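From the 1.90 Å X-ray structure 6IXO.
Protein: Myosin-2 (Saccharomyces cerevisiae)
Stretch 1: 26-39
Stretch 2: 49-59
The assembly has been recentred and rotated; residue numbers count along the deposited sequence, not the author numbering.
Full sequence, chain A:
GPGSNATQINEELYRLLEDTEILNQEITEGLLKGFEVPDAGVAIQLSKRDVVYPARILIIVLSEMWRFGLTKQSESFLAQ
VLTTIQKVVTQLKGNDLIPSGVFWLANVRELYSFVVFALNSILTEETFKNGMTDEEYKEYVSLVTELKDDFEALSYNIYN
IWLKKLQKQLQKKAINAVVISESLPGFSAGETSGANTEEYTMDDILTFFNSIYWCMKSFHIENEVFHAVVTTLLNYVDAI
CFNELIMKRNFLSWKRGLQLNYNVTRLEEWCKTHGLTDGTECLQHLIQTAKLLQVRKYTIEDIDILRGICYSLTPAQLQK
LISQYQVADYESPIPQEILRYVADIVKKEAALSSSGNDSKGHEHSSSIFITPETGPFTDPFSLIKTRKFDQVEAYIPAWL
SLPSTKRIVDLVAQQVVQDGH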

# COMPACT_ATOMS: atom_id res chain seq x y z
N GLU A 26 -8.14 28.26 -0.02
CA GLU A 26 -8.12 27.73 1.35
C GLU A 26 -8.09 26.25 1.40
O GLU A 26 -7.31 25.67 2.14
CB GLU A 26 -9.38 28.21 2.13
CG GLU A 26 -9.18 29.44 2.89
CD GLU A 26 -10.40 29.83 3.77
OE1 GLU A 26 -11.12 28.92 4.27
OE2 GLU A 26 -10.62 31.04 3.94
N ILE A 27 -8.97 25.63 0.62
CA ILE A 27 -9.06 24.18 0.63
C ILE A 27 -7.82 23.54 0.02
O ILE A 27 -7.23 22.63 0.62
CB ILE A 27 -10.31 23.70 -0.14
CG1 ILE A 27 -11.59 24.24 0.54
CG2 ILE A 27 -10.41 22.24 -0.13
CD1 ILE A 27 -11.81 23.66 1.90
N THR A 28 -7.42 24.00 -1.16
CA THR A 28 -6.28 23.32 -1.82
C THR A 28 -4.95 23.62 -1.14
O THR A 28 -4.11 22.71 -0.96
CB THR A 28 -6.20 23.67 -3.32
OG1 THR A 28 -6.00 25.06 -3.50
CG2 THR A 28 -7.46 23.23 -4.05
N GLU A 29 -4.72 24.87 -0.76
CA GLU A 29 -3.43 25.21 -0.18
C GLU A 29 -3.39 24.96 1.33
O GLU A 29 -2.38 24.52 1.84
CB GLU A 29 -3.07 26.68 -0.49
CG GLU A 29 -3.07 27.02 -1.98
CD GLU A 29 -2.08 26.17 -2.81
OE1 GLU A 29 -0.88 26.08 -2.43
OE2 GLU A 29 -2.50 25.60 -3.84
N GLY A 30 -4.47 25.24 2.05
CA GLY A 30 -4.47 25.10 3.50
C GLY A 30 -4.83 23.70 3.99
O GLY A 30 -4.13 23.10 4.79
N LEU A 31 -5.96 23.18 3.52
CA LEU A 31 -6.45 21.92 4.06
C LEU A 31 -5.74 20.73 3.42
O LEU A 31 -5.30 19.79 4.10
CB LEU A 31 -7.96 21.79 3.83
CG LEU A 31 -8.57 20.50 4.37
CD1 LEU A 31 -8.50 20.47 5.88
CD2 LEU A 31 -10.00 20.36 3.89
N LEU A 32 -5.64 20.76 2.10
CA LEU A 32 -5.13 19.57 1.43
C LEU A 32 -3.58 19.56 1.40
O LEU A 32 -2.97 18.65 1.95
CB LEU A 32 -5.69 19.47 0.02
CG LEU A 32 -7.23 19.43 -0.04
CD1 LEU A 32 -7.63 19.39 -1.50
CD2 LEU A 32 -7.80 18.22 0.72
N LYS A 33 -2.95 20.55 0.78
CA LYS A 33 -1.47 20.53 0.73
C LYS A 33 -0.90 20.69 2.13
O LYS A 33 0.21 20.26 2.40
CB LYS A 33 -0.91 21.62 -0.19
CG LYS A 33 -1.29 21.44 -1.65
CD LYS A 33 -0.57 22.48 -2.51
CE LYS A 33 -1.15 22.52 -3.92
NZ LYS A 33 -0.42 23.49 -4.79
N GLY A 34 -1.68 21.28 3.03
CA GLY A 34 -1.21 21.56 4.37
C GLY A 34 -1.57 20.49 5.39
O GLY A 34 -1.48 20.73 6.60
N PHE A 35 -2.03 19.33 4.93
CA PHE A 35 -2.43 18.25 5.83
C PHE A 35 -1.33 17.89 6.87
O PHE A 35 -0.12 17.98 6.58
CB PHE A 35 -2.80 16.99 5.03
CG PHE A 35 -1.59 16.18 4.56
CD1 PHE A 35 -0.85 16.57 3.43
CD2 PHE A 35 -1.22 15.02 5.23
CE1 PHE A 35 0.26 15.81 2.99
CE2 PHE A 35 -0.09 14.25 4.79
CZ PHE A 35 0.64 14.66 3.67
N GLU A 36 -1.78 17.49 8.06
CA GLU A 36 -0.93 16.98 9.13
C GLU A 36 -1.45 15.61 9.55
O GLU A 36 -2.63 15.42 9.79
CB GLU A 36 -0.89 17.92 10.34
CG GLU A 36 -0.18 19.26 10.11
CD GLU A 36 1.31 19.10 9.81
OE1 GLU A 36 1.89 18.13 10.33
OE2 GLU A 36 1.88 19.93 9.07
N VAL A 37 -0.56 14.63 9.61
CA VAL A 37 -0.99 13.28 9.91
C VAL A 37 -0.93 13.09 11.43
O VAL A 37 -0.01 13.56 12.07
CB VAL A 37 -0.06 12.24 9.18
CG1 VAL A 37 -0.49 10.85 9.50
CG2 VAL A 37 -0.13 12.44 7.67
N PRO A 38 -1.92 12.40 12.02
CA PRO A 38 -1.76 12.12 13.46
C PRO A 38 -0.79 10.97 13.74
O PRO A 38 -0.51 10.20 12.84
CB PRO A 38 -3.17 11.74 13.91
CG PRO A 38 -3.81 11.21 12.66
CD PRO A 38 -3.27 12.07 11.54
N ASP A 39 -0.34 10.84 14.99
CA ASP A 39 0.61 9.78 15.37
C ASP A 39 0.03 8.36 15.35
O ASP A 39 -1.11 8.14 15.76
CB ASP A 39 1.17 10.08 16.77
CG ASP A 39 2.53 10.72 16.72
OD1 ASP A 39 3.02 11.02 15.61
OD2 ASP A 39 3.12 10.94 17.80
N ARG A 49 -12.43 10.88 13.51
CA ARG A 49 -12.43 12.26 13.05
C ARG A 49 -11.01 12.87 12.96
O ARG A 49 -10.79 13.77 12.17
CB ARG A 49 -13.34 13.14 13.92
CG ARG A 49 -12.73 13.63 15.21
CD ARG A 49 -13.80 14.35 16.04
NE ARG A 49 -13.23 15.13 17.13
CZ ARG A 49 -13.90 16.08 17.79
NH1 ARG A 49 -15.16 16.36 17.47
NH2 ARG A 49 -13.30 16.75 18.77
N ASP A 50 -10.06 12.38 13.76
CA ASP A 50 -8.67 12.85 13.72
C ASP A 50 -7.94 12.38 12.45
O ASP A 50 -6.95 12.98 12.02
CB ASP A 50 -7.88 12.36 14.94
CG ASP A 50 -8.43 12.91 16.26
OD1 ASP A 50 -9.00 14.03 16.25
OD2 ASP A 50 -8.28 12.22 17.29
N VAL A 51 -8.44 11.30 11.87
CA VAL A 51 -7.83 10.71 10.70
C VAL A 51 -8.44 11.28 9.42
O VAL A 51 -7.74 11.65 8.50
CB VAL A 51 -7.98 9.17 10.70
CG1 VAL A 51 -7.39 8.59 9.42
CG2 VAL A 51 -7.29 8.58 11.94
N VAL A 52 -9.77 11.37 9.38
CA VAL A 52 -10.37 11.79 8.12
C VAL A 52 -10.90 13.23 8.21
O VAL A 52 -11.91 13.54 7.60
CB VAL A 52 -11.48 10.79 7.69
CG1 VAL A 52 -10.82 9.39 7.32
CG2 VAL A 52 -12.56 10.64 8.75
N TYR A 53 -10.20 14.12 8.93
CA TYR A 53 -10.74 15.48 9.10
C TYR A 53 -10.82 16.23 7.74
O TYR A 53 -11.78 16.99 7.52
CB TYR A 53 -9.92 16.29 10.15
CG TYR A 53 -8.53 16.68 9.71
CD1 TYR A 53 -8.32 17.85 8.98
CD2 TYR A 53 -7.42 15.86 10.01
CE1 TYR A 53 -7.06 18.21 8.55
CE2 TYR A 53 -6.14 16.22 9.58
CZ TYR A 53 -5.96 17.39 8.85
OH TYR A 53 -4.70 17.76 8.40
N PRO A 54 -9.88 16.00 6.79
CA PRO A 54 -10.06 16.69 5.51
C PRO A 54 -11.28 16.21 4.76
O PRO A 54 -12.05 17.05 4.28
CB PRO A 54 -8.78 16.34 4.72
CG PRO A 54 -7.79 16.03 5.78
CD PRO A 54 -8.57 15.26 6.79
N ALA A 55 -11.48 14.90 4.68
CA ALA A 55 -12.68 14.41 4.00
C ALA A 55 -13.97 14.95 4.64
O ALA A 55 -14.87 15.34 3.91
CB ALA A 55 -12.73 12.90 4.01
N ARG A 56 -14.05 14.99 5.98
CA ARG A 56 -15.30 15.40 6.62
C ARG A 56 -15.55 16.86 6.31
O ARG A 56 -16.68 17.27 6.05
CB ARG A 56 -15.27 15.18 8.15
CG ARG A 56 -15.03 13.74 8.59
CD ARG A 56 -16.30 12.95 8.69
NE ARG A 56 -16.10 11.53 9.01
CZ ARG A 56 -16.05 11.02 10.24
NH1 ARG A 56 -15.87 9.71 10.42
NH2 ARG A 56 -16.16 11.82 11.30
N ILE A 57 -14.49 17.66 6.34
CA ILE A 57 -14.67 19.08 5.99
C ILE A 57 -15.16 19.26 4.54
O ILE A 57 -16.09 20.03 4.27
CB ILE A 57 -13.37 19.84 6.21
CG1 ILE A 57 -13.13 19.93 7.72
CG2 ILE A 57 -13.46 21.24 5.60
CD1 ILE A 57 -11.74 20.47 8.12
N LEU A 58 -14.53 18.55 3.60
CA LEU A 58 -14.93 18.58 2.20
C LEU A 58 -16.39 18.17 2.02
O LEU A 58 -17.11 18.77 1.24
CB LEU A 58 -14.04 17.64 1.37
CG LEU A 58 -12.57 18.05 1.26
CD1 LEU A 58 -11.75 16.95 0.51
CD2 LEU A 58 -12.44 19.37 0.54
N ILE A 59 -16.78 17.13 2.74
CA ILE A 59 -18.15 16.63 2.69
C ILE A 59 -19.15 17.70 3.14
O ILE A 59 -20.23 17.87 2.53
CB ILE A 59 -18.29 15.33 3.56
CG1 ILE A 59 -17.60 14.16 2.83
CG2 ILE A 59 -19.76 14.99 3.84
CD1 ILE A 59 -17.28 12.95 3.76
O HOH W 1 -4.73 20.53 6.60

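The two stretches run in nearly opposite directions. Helix 26-32 and helix 53-59 meet at 155° between their N-to-C directions, and their axes come within 11.0 Å. The chain after the first helix continues as loop and turn alongside the start of stretch 2. The register follows from this: Pro38 lies near Val51, Leu31 near Pro54, and Ile27 near Leu58. Together the two sides bury 467 Å².

Stretch 2 opens at the periphery. Arg49 makes no contact with stretch 1. At Asp50 the backbone does the work: its O lies 3.7 Å from CG of Pro38. The same Pro38 CG is 4.4 Å from CG2 of Val51, a loose apolar contact. The Pro38 CA-to-CB bond points toward stretch 2, which brings the ring to both residues. Val52 makes no contact across, but it holds the N-cap position of the helix that follows. Its O accepts a backbone hydrogen bond from Arg56 N.

Tyr53 carries the polar link. Its CA-to-CB bond points sideways, but the end of the side chain comes nearer to stretch 1. Glu36 N donates a hydrogen bond to Tyr53 OH at 3.0 Å, and the angle of 174° is almost straight. A loop amide thus finds its acceptor on a side chain of the other stretch. Water 1 adds a bridge. It donates to Leu31 O at 2.7 Å and makes a weak hydrogen bond with Tyr53 OH at 3.3 Å. The ring also has an apolar role: Leu31 CD1 sits at its edge, 3.8 Å from Tyr53 CE1.

Pro54 points its CA-to-CB bond toward stretch 1. Its CB is 4.2 Å from CG of Leu31. Leu31 is the knob of this interface, set among Tyr53, Pro54, Ile57 and Leu58. It loses 88 Å² to stretch 2, the largest share of any residue here.

Ala55 points away and Arg56 is out of reach, as expected for a helix with one face turned to its partner. One turn after Tyr53, Ile57 returns to that face. Its CD1 is 3.9 Å from CD1 of Leu31.

Leu58 closes the packing with three apolar neighbours. Its CD2 is 3.6 Å from CG2 of Ile27 and 4.3 Å from CD2 of Leu31. Its CD1 is 4.2 Å from CD2 of Leu32. These buried aliphatic groups pack by shape and exclude water. Ile59 takes no part.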